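Local coordinates for anopheles Plasmodium-responsive Leucine-rich repeat protein 1B (PDB 4XGO) that probably acts in mosquito immunity against Plasmodium, its leucine-rich repeat domain belonging to a protein studied for its interaction with the partner LRIM1, at residues W305-L310 against D332-H337. Residues are numbered along the deposited sequence; the frame is centred on the assembly and turned at random.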
ATOM      1  N   TRP A 305      22.260  20.883 -29.774  1.00 15.14           N
ATOM      2  CA  TRP A 305      22.016  22.192 -30.400  1.00 15.51           C
ATOM      3  C   TRP A 305      23.145  22.705 -31.271  1.00 16.81           C
ATOM      4  O   TRP A 305      24.318  22.651 -30.897  1.00 17.28           O
ATOM      5  CB  TRP A 305      21.776  23.288 -29.337  1.00 15.08           C
ATOM      6  CG  TRP A 305      20.555  23.079 -28.572  1.00 14.42           C
ATOM      7  CD1 TRP A 305      20.451  22.725 -27.252  1.00 14.17           C
ATOM      8  CD2 TRP A 305      19.222  23.162 -29.070  1.00 14.42           C
ATOM      9  NE1 TRP A 305      19.133  22.598 -26.904  1.00 13.71           N
ATOM     10  CE2 TRP A 305      18.356  22.857 -28.000  1.00 14.00           C
ATOM     11  CE3 TRP A 305      18.673  23.472 -30.316  1.00 14.98           C
ATOM     12  CZ2 TRP A 305      16.969  22.822 -28.148  1.00 14.16           C
ATOM     13  CZ3 TRP A 305      17.291  23.441 -30.458  1.00 15.12           C
ATOM     14  CH2 TRP A 305      16.462  23.151 -29.384  1.00 14.63           C
ATOM     15  N   ASP A 306      22.758  23.256 -32.412  1.00 17.97           N
ATOM     16  CA  ASP A 306      23.612  24.144 -33.198  1.00 20.67           C
ATOM     17  C   ASP A 306      23.579  25.525 -32.518  1.00 20.97           C
ATOM     18  O   ASP A 306      22.504  26.040 -32.184  1.00 20.43           O
ATOM     19  CB  ASP A 306      23.051  24.179 -34.618  1.00 22.88           C
ATOM     20  CG  ASP A 306      23.645  25.245 -35.463  1.00 25.81           C
ATOM     21  OD1 ASP A 306      24.747  25.004 -36.009  1.00 30.48           O
ATOM     22  OD2 ASP A 306      22.985  26.288 -35.631  1.00 28.14           O
ATOM     23  N   CYS A 307      24.750  26.105 -32.257  1.00 22.11           N
ATOM     24  CA  CYS A 307      24.814  27.361 -31.493  1.00 23.54           C
ATOM     25  C   CYS A 307      24.053  28.496 -32.174  1.00 23.98           C
ATOM     26  O   CYS A 307      23.369  29.259 -31.514  1.00 24.11           O
ATOM     27  CB  CYS A 307      26.268  27.789 -31.242  1.00 24.21           C
ATOM     28  SG  CYS A 307      27.169  26.744 -30.082  1.00 25.50           S
ATOM     29  N   ASN A 308      24.173  28.606 -33.489  1.00 26.53           N
ATOM     30  CA  ASN A 308      23.492  29.687 -34.215  1.00 28.23           C
ATOM     31  C   ASN A 308      21.968  29.595 -34.063  1.00 27.01           C
ATOM     32  O   ASN A 308      21.297  30.595 -33.828  1.00 28.01           O
ATOM     33  CB  ASN A 308      23.909  29.688 -35.690  1.00 30.17           C
ATOM     34  CG  ASN A 308      25.335  30.180 -35.886  1.00 32.37           C
ATOM     35  OD1 ASN A 308      25.815  31.032 -35.128  1.00 36.35           O
ATOM     36  ND2 ASN A 308      26.029  29.635 -36.886  1.00 33.61           N
ATOM     37  N   SER A 309      21.432  28.382 -34.132  1.00 25.42           N
ATOM     38  CA  SER A 309      19.993  28.182 -33.947  1.00 24.51           C
ATOM     39  C   SER A 309      19.562  28.482 -32.518  1.00 24.26           C
ATOM     40  O   SER A 309      18.554  29.153 -32.274  1.00 25.00           O
ATOM     41  CB  SER A 309      19.622  26.735 -34.281  1.00 23.67           C
ATOM     42  OG  SER A 309      18.215  26.572 -34.313  1.00 22.54           O
ATOM     43  N   LEU A 310      20.312  27.949 -31.562  1.00 24.07           N
ATOM     44  CA  LEU A 310      20.045  28.203 -30.153  1.00 24.74           C
ATOM     45  C   LEU A 310      20.114  29.698 -29.832  1.00 26.83           C
ATOM     46  O   LEU A 310      19.231  30.232 -29.157  1.00 27.27           O
ATOM     47  CB  LEU A 310      21.062  27.439 -29.301  1.00 24.23           C
ATOM     48  CG  LEU A 310      20.897  27.458 -27.789  1.00 23.89           C
ATOM     49  CD1 LEU A 310      19.577  26.824 -27.394  1.00 23.83           C
ATOM     50  CD2 LEU A 310      22.056  26.707 -27.165  1.00 24.11           C
ATOM     51  N   ASP A 332      33.467  19.117 -27.973  1.00 23.62           N
ATOM     52  CA  ASP A 332      33.187  20.095 -29.041  1.00 23.77           C
ATOM     53  C   ASP A 332      31.902  20.912 -28.857  1.00 22.79           C
ATOM     54  O   ASP A 332      31.570  21.727 -29.727  1.00 23.31           O
ATOM     55  CB  ASP A 332      33.228  19.459 -30.433  1.00 25.51           C
ATOM     56  CG  ASP A 332      34.591  18.884 -30.761  1.00 27.19           C
ATOM     57  OD1 ASP A 332      35.611  19.472 -30.336  1.00 28.49           O
ATOM     58  OD2 ASP A 332      34.642  17.855 -31.454  1.00 30.15           O
ATOM     59  N   TYR A 333      31.207  20.688 -27.746  1.00 21.68           N
ATOM     60  CA  TYR A 333      30.060  21.502 -27.344  1.00 21.43           C
ATOM     61  C   TYR A 333      30.478  22.360 -26.158  1.00 21.89           C
ATOM     62  O   TYR A 333      31.348  21.974 -25.372  1.00 22.33           O
ATOM     63  CB  TYR A 333      28.863  20.639 -26.960  1.00 21.05           C
ATOM     64  CG  TYR A 333      28.153  20.002 -28.145  1.00 21.06           C
ATOM     65  CD1 TYR A 333      28.780  19.012 -28.905  1.00 22.19           C
ATOM     66  CD2 TYR A 333      26.858  20.371 -28.491  1.00 20.99           C
ATOM     67  CE1 TYR A 333      28.143  18.428 -29.989  1.00 22.54           C
ATOM     68  CE2 TYR A 333      26.215  19.801 -29.577  1.00 20.92           C
ATOM     69  CZ  TYR A 333      26.854  18.822 -30.313  1.00 22.28           C
ATOM     70  OH  TYR A 333      26.225  18.244 -31.399  1.00 24.21           O
ATOM     71  N   HIS A 334      29.860  23.526 -26.053  1.00 21.53           N
ATOM     72  CA  HIS A 334      30.125  24.445 -24.967  1.00 22.12           C
ATOM     73  C   HIS A 334      28.827  25.085 -24.526  1.00 20.39           C
ATOM     74  O   HIS A 334      27.850  25.123 -25.273  1.00 18.44           O
ATOM     75  CB  HIS A 334      31.118  25.529 -25.408  1.00 23.86           C
ATOM     76  CG  HIS A 334      30.537  26.543 -26.352  1.00 26.11           C
ATOM     77  ND1 HIS A 334      29.849  27.659 -25.919  1.00 28.12           N
ATOM     78  CD2 HIS A 334      30.542  26.612 -27.706  1.00 27.56           C
ATOM     79  CE1 HIS A 334      29.459  28.372 -26.961  1.00 28.40           C
ATOM     80  NE2 HIS A 334      29.869  27.762 -28.057  1.00 28.27           N
ATOM     81  N   LEU A 335      28.825  25.598 -23.310  1.00 19.93           N
ATOM     82  CA  LEU A 335      27.618  26.207 -22.769  1.00 20.00           C
ATOM     83  C   LEU A 335      27.385  27.592 -23.355  1.00 20.87           C
ATOM     84  O   LEU A 335      28.305  28.404 -23.466  1.00 21.58           O
ATOM     85  CB  LEU A 335      27.677  26.297 -21.252  1.00 19.85           C
ATOM     86  CG  LEU A 335      27.723  24.980 -20.491  1.00 20.28           C
ATOM     87  CD1 LEU A 335      28.245  25.180 -19.079  1.00 21.13           C
ATOM     88  CD2 LEU A 335      26.346  24.339 -20.446  1.00 19.47           C
ATOM     89  N   GLU A 336      26.137  27.827 -23.730  1.00 21.00           N
ATOM     90  CA  GLU A 336      25.651  29.080 -24.245  1.00 22.79           C
ATOM     91  C   GLU A 336      24.363  29.382 -23.475  1.00 22.17           C
ATOM     92  O   GLU A 336      23.390  28.660 -23.601  1.00 20.12           O
ATOM     93  CB  GLU A 336      25.374  28.901 -25.728  1.00 25.35           C
ATOM     94  CG  GLU A 336      24.759  30.106 -26.398  1.00 28.13           C
ATOM     95  CD  GLU A 336      25.782  31.160 -26.698  1.00 30.60           C
ATOM     96  OE1 GLU A 336      26.660  30.921 -27.555  1.00 32.00           O
ATOM     97  OE2 GLU A 336      25.675  32.235 -26.079  1.00 35.12           O
ATOM     98  N   HIS A 337      24.366  30.432 -22.647  1.00 23.37           N
ATOM     99  CA  HIS A 337      23.275  30.666 -21.690  1.00 24.38           C
ATOM    100  C   HIS A 337      22.845  29.396 -20.955  1.00 21.74           C
ATOM    101  O   HIS A 337      21.648  29.108 -20.802  1.00 21.15           O
ATOM    102  CB  HIS A 337      22.077  31.336 -22.368  1.00 27.81           C
ATOM    103  CG  HIS A 337      22.370  32.720 -22.861  1.00 31.67           C
ATOM    104  ND1 HIS A 337      22.656  32.995 -24.180  1.00 35.69           N
ATOM    105  CD2 HIS A 337      22.444  33.902 -22.207  1.00 35.50           C
ATOM    106  CE1 HIS A 337      22.887  34.290 -24.321  1.00 37.00           C
ATOM    107  NE2 HIS A 337      22.764  34.863 -23.137  1.00 37.40           N
TER
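Cys-307 meets His-334 at the heart of this contact: its SG lies 3.5 Å from NE2 of His-334 and 4.3 Å from the ring centroid, an oblique sulfur-aromatic approach 47° off the ring normal. The same sulfur is disulfide-bonded to Cys-341 on strand 339-342, which runs between strands 305-306 and 334-336, so the two segments meet largely through that middle strand and share no hydrogen bond. The imidazole is held at both nitrogens. With chi1 at 73° the ring turns back along its own strand, where ND1 donates to Leu-335 O (3.0 Å) from above the carbonyl plane; NE2, beside the sulfur, is hydrogen-bonded to Glu-343. On the buried side Cys-307, Leu-310 and Trp-305 pack around Cys-341; Leu-310 CD1 rides over one face of the Trp-305 indole, near the rim, and its CD2 reaches CB of Glu-336 at 4.2 Å. The indole bonds through NE1 to Leu-300 O. Tyr-333, His-334 and Glu-336 form the partly exposed side: Tyr-333 touches Trp-305 O obliquely through CE2 alone (3.7 Å), and the Glu-336 carboxylate turns to a salt bridge with Arg-311. Asp-306 N-caps helix 307-316, its OD2 accepting from Ser-309 N on the anti side. Helix, short strands and paired cysteines are consistent with the cysteine-rich C-terminal cap of many extracellular leucine-rich repeat solenoids. The chemistry implies indirect joining, by the disulfide and backbone bonds to strand 339-342, with side chains filling in between; bonded at both nitrogens, one beside a carboxylate, His-334 is probably doubly protonated and positively charged.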